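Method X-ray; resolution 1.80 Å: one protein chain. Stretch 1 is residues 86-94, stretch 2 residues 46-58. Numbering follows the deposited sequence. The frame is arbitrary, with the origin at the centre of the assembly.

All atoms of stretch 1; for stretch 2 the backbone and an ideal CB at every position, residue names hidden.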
# COMPACT_ATOMS: atom_id res chain seq x y z
N ASP A 86 3.91 -1.89 -8.22
CA ASP A 86 3.27 -2.21 -9.48
C ASP A 86 2.23 -1.15 -9.78
O ASP A 86 1.50 -0.70 -8.88
CB ASP A 86 2.60 -3.59 -9.37
CG ASP A 86 3.62 -4.73 -9.31
OD1 ASP A 86 4.24 -5.00 -10.36
OD2 ASP A 86 3.80 -5.33 -8.22
N PHE A 87 2.15 -0.73 -11.04
CA PHE A 87 1.12 0.22 -11.43
C PHE A 87 0.00 -0.50 -12.14
O PHE A 87 0.24 -1.44 -12.85
CB PHE A 87 1.70 1.29 -12.35
CG PHE A 87 2.83 2.06 -11.75
CD1 PHE A 87 2.59 3.09 -10.87
CD2 PHE A 87 4.13 1.76 -12.09
CE1 PHE A 87 3.62 3.81 -10.32
CE2 PHE A 87 5.17 2.47 -11.54
CZ PHE A 87 4.91 3.50 -10.66
N TYR A 88 -1.23 -0.05 -11.94
CA TYR A 88 -2.37 -0.67 -12.60
C TYR A 88 -3.24 0.36 -13.26
O TYR A 88 -3.27 1.52 -12.83
CB TYR A 88 -3.19 -1.46 -11.58
CG TYR A 88 -2.47 -2.68 -11.07
CD1 TYR A 88 -1.65 -2.62 -9.96
CD2 TYR A 88 -2.62 -3.91 -11.71
CE1 TYR A 88 -1.00 -3.74 -9.49
CE2 TYR A 88 -1.96 -5.04 -11.25
CZ TYR A 88 -1.15 -4.94 -10.14
OH TYR A 88 -0.49 -6.06 -9.67
N ASP A 89 -3.95 -0.04 -14.30
CA ASP A 89 -4.71 0.91 -15.09
C ASP A 89 -6.16 1.01 -14.63
O ASP A 89 -6.95 1.72 -15.24
CB ASP A 89 -4.64 0.57 -16.59
CG ASP A 89 -5.62 -0.51 -16.99
OD1 ASP A 89 -6.03 -1.31 -16.12
OD2 ASP A 89 -5.98 -0.57 -18.19
N GLU A 90 -6.49 0.29 -13.55
CA GLU A 90 -7.79 0.44 -12.88
C GLU A 90 -7.54 0.79 -11.41
O GLU A 90 -6.44 0.57 -10.90
CB GLU A 90 -8.61 -0.85 -12.98
CG GLU A 90 -9.09 -1.17 -14.38
CD GLU A 90 -9.29 -2.66 -14.61
OE1 GLU A 90 -9.56 -3.37 -13.62
OE2 GLU A 90 -9.17 -3.11 -15.76
N PHE A 91 -8.54 1.33 -10.72
CA PHE A 91 -8.39 1.63 -9.29
C PHE A 91 -8.34 0.33 -8.50
O PHE A 91 -8.64 -0.74 -9.03
CB PHE A 91 -9.55 2.53 -8.79
CG PHE A 91 -9.56 3.90 -9.40
CD1 PHE A 91 -8.54 4.80 -9.13
CD2 PHE A 91 -10.58 4.29 -10.24
CE1 PHE A 91 -8.54 6.05 -9.69
CE2 PHE A 91 -10.59 5.54 -10.80
CZ PHE A 91 -9.56 6.42 -10.53
N TRP A 92 -7.94 0.41 -7.23
CA TRP A 92 -7.89 -0.76 -6.34
C TRP A 92 -6.79 -1.78 -6.71
O TRP A 92 -6.85 -2.95 -6.33
CB TRP A 92 -9.27 -1.44 -6.26
CG TRP A 92 -10.41 -0.48 -5.88
CD1 TRP A 92 -11.48 -0.15 -6.64
CD2 TRP A 92 -10.54 0.25 -4.66
NE1 TRP A 92 -12.29 0.75 -5.96
CE2 TRP A 92 -11.73 1.01 -4.74
CE3 TRP A 92 -9.77 0.33 -3.49
CZ2 TRP A 92 -12.17 1.86 -3.71
CZ3 TRP A 92 -10.21 1.18 -2.45
CH2 TRP A 92 -11.40 1.94 -2.58
N GLY A 93 -5.76 -1.30 -7.41
CA GLY A 93 -4.62 -2.12 -7.72
C GLY A 93 -4.98 -3.35 -8.56
O GLY A 93 -4.53 -4.45 -8.25
N GLN A 94 -5.77 -3.16 -9.61
CA GLN A 94 -6.28 -4.23 -10.46
C GLN A 94 -6.12 -3.79 -11.90
O GLN A 94 -6.02 -2.59 -12.16
CB GLN A 94 -7.79 -4.44 -10.26
CG GLN A 94 -8.27 -4.53 -8.82
CD GLN A 94 -7.95 -5.84 -8.17
OE1 GLN A 94 -7.71 -6.84 -8.85
NE2 GLN A 94 -7.94 -5.86 -6.84
N UNK A 46 -0.08 -2.19 0.25
CA UNK A 46 -0.73 -0.88 0.35
C UNK A 46 -1.23 -0.59 -1.06
O UNK A 46 -0.55 -0.94 -2.03
CB UNK A 46 0.21 0.21 0.87
N UNK A 47 -2.39 0.07 -1.20
CA UNK A 47 -2.95 0.35 -2.52
C UNK A 47 -3.35 1.82 -2.54
O UNK A 47 -4.08 2.23 -1.67
CB UNK A 47 -4.14 -0.56 -2.83
N UNK A 48 -2.85 2.57 -3.51
CA UNK A 48 -3.15 4.01 -3.62
C UNK A 48 -3.92 4.29 -4.87
O UNK A 48 -3.44 4.01 -5.96
CB UNK A 48 -1.87 4.85 -3.60
N UNK A 49 -5.12 4.87 -4.75
CA UNK A 49 -5.83 5.36 -5.92
C UNK A 49 -5.33 6.77 -6.23
O UNK A 49 -5.34 7.64 -5.36
CB UNK A 49 -7.34 5.35 -5.70
N UNK A 50 -4.89 6.97 -7.46
CA UNK A 50 -4.18 8.20 -7.86
C UNK A 50 -5.10 9.35 -8.22
O UNK A 50 -6.23 9.14 -8.67
CB UNK A 50 -3.27 7.91 -9.05
N UNK A 51 -4.57 10.56 -8.05
CA UNK A 51 -5.26 11.83 -8.37
C UNK A 51 -4.94 12.30 -9.78
O UNK A 51 -5.60 13.18 -10.32
CB UNK A 51 -4.87 12.92 -7.37
N UNK A 52 -3.92 11.68 -10.35
CA UNK A 52 -3.33 12.15 -11.58
C UNK A 52 -2.75 10.90 -12.22
O UNK A 52 -2.14 10.09 -11.53
CB UNK A 52 -2.28 13.24 -11.35
N UNK A 53 -2.98 10.72 -13.52
CA UNK A 53 -2.53 9.52 -14.21
C UNK A 53 -1.03 9.49 -14.39
O UNK A 53 -0.40 10.52 -14.67
CB UNK A 53 -3.21 9.41 -15.57
N UNK A 54 -0.43 8.31 -14.23
CA UNK A 54 1.00 8.16 -14.49
C UNK A 54 1.17 7.36 -15.77
O UNK A 54 0.60 6.29 -15.92
CB UNK A 54 1.71 7.48 -13.32
N UNK A 55 1.92 7.91 -16.71
CA UNK A 55 2.14 7.24 -17.99
C UNK A 55 3.38 6.38 -17.88
O UNK A 55 4.48 6.81 -18.20
CB UNK A 55 2.28 8.25 -19.13
N UNK A 56 3.16 5.14 -17.44
CA UNK A 56 4.26 4.21 -17.15
C UNK A 56 4.18 2.95 -18.00
O UNK A 56 4.82 1.95 -17.70
CB UNK A 56 4.25 3.83 -15.67
N UNK A 57 3.40 3.00 -19.07
CA UNK A 57 3.15 1.83 -19.88
C UNK A 57 3.92 1.94 -21.17
O UNK A 57 4.40 3.02 -21.49
CB UNK A 57 1.65 1.66 -20.15
N UNK A 58 4.02 0.82 -21.90
CA UNK A 58 4.71 0.76 -23.19
C UNK A 58 4.15 1.80 -24.12
O UNK A 58 4.89 2.50 -24.81
CB UNK A 58 4.59 -0.63 -23.82

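Position 46 has nothing of stretch 1 within reach of its CB, so the visible atoms set no preference; it is Ala46. Position 47 lies on a strand and its CB points toward the bend at Trp92 and Gly93, 4.9 Å from Gly93 N. A compact apolar side chain can lie against this backbone at such short range, with beta-branched Val or Ile favoured by the extended phi/psi. Val47 fits: its CG1 packs 3.7 Å from Trp92 C. Gly93, at positive phi, has no side chain, and an ideal CB there would sit 3.5 Å from Val47 CG2.

Position 48 points away, and its strand geometry suits a beta-branched residue; it is Val48.

Position 49 is the polar key. Its CB points toward stretch 1 and lies 3.7 Å from Phe91 CD1, while the backbone NH of Trp92 offers a donor, its N 5.2 Å from that CB. Asn or Asp, with an acceptor one bond beyond CG, suits the gap. The residue is Asn49, chi1 in the m well, and Trp92 N donates to Asn49 OD1 at 2.9 Å with a nearly straight angle of 175°. The indole face favours the amide: Asn49 ND2 lies over it, 3.8 Å from Trp92 CZ3, where Asp would put a second carboxylate oxygen.

Position 50 sends its CB sideways with nothing within 5.5 Å, so many residues would serve. In Leu50 the backbone makes the nearest contact, Leu50 O lying 4.0 Å from Phe91 CE1 at the ring edge.

The chain turns at 51 and 52 and is strand again at 53. No CB here has stretch 1 within 5.5 Å, so many residues would serve, and the angles at 53 do not demand glycine; they are Asp51, Lys52 and Gly53.

Position 54 points toward the Phe87 ring, its CB 5.1 Å from Phe87 CD1. That distance calls for an apolar side chain of some length, such as Leu, Ile or Met. Leu54 reaches across, CD1 to Phe87 CE1 at 3.8 Å.

Position 55 is out of reach and open to many choices; it is Tyr55.

Position 56 is closer, its CB 4.1 Å from Phe87 CD2, so a short branched apolar group suits better than a long one. Val56 places CG2 3.7 Å from Phe87 CG, while CG1 sits over the ring face in a CH-pi contact, 4.2 Å from the centroid.

Position 57 points sideways, its CB 8.3 Å from Asp89 N, which suits a long residue such as Tyr, Arg or Lys. Tyr57 brings OH 3.0 Å from Asp89 N, though the angle is too poor for a hydrogen bond.

Position 58 has nothing of stretch 1 near its CB, and its phi of -55° permits proline among many others; it is Pro58.

Stretch 2 46-58: AVVNLDKGLYVYP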
# COMPACT_ATOMS: atom_id res chain seq x y z
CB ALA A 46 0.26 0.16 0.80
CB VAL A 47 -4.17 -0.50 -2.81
CG1 VAL A 47 -4.88 -0.03 -4.03
CG2 VAL A 47 -3.73 -1.97 -3.02
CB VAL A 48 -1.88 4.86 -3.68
CG1 VAL A 48 -2.22 6.32 -3.74
CG2 VAL A 48 -0.98 4.58 -2.49
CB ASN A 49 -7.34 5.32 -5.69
CG ASN A 49 -7.87 3.92 -5.61
OD1 ASN A 49 -7.26 2.99 -6.14
ND2 ASN A 49 -9.02 3.75 -4.97
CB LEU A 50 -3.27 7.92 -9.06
CG LEU A 50 -2.14 6.93 -8.84
CD1 LEU A 50 -1.47 6.65 -10.17
CD2 LEU A 50 -1.16 7.45 -7.82
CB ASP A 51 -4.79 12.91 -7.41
CG ASP A 51 -5.71 13.09 -6.24
OD1 ASP A 51 -6.94 13.11 -6.49
OD2 ASP A 51 -5.23 13.19 -5.09
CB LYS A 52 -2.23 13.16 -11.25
CG LYS A 52 -1.66 13.92 -12.43
CD LYS A 52 -0.47 14.78 -12.01
CE LYS A 52 0.16 15.52 -13.19
NZ LYS A 52 0.78 14.58 -14.18
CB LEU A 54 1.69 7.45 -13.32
CG LEU A 54 1.66 8.17 -11.98
CD1 LEU A 54 2.42 7.36 -10.93
CD2 LEU A 54 2.22 9.58 -12.09
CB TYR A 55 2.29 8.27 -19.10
CG TYR A 55 1.04 9.09 -19.33
CD1 TYR A 55 0.74 10.17 -18.52
CD2 TYR A 55 0.17 8.77 -20.35
CE1 TYR A 55 -0.41 10.91 -18.73
CE2 TYR A 55 -0.97 9.50 -20.58
CZ TYR A 55 -1.26 10.57 -19.76
OH TYR A 55 -2.40 11.29 -19.99
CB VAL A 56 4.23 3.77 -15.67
CG1 VAL A 56 4.80 4.86 -14.78
CG2 VAL A 56 2.81 3.40 -15.22
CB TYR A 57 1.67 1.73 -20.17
CG TYR A 57 0.88 1.25 -18.99
CD1 TYR A 57 0.48 2.15 -18.01
CD2 TYR A 57 0.55 -0.08 -18.84
CE1 TYR A 57 -0.24 1.73 -16.92
CE2 TYR A 57 -0.16 -0.51 -17.75
CZ TYR A 57 -0.55 0.40 -16.80
OH TYR A 57 -1.27 -0.04 -15.71
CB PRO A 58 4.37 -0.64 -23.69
CG PRO A 58 3.10 -1.01 -22.98
CD PRO A 58 3.30 -0.44 -21.63
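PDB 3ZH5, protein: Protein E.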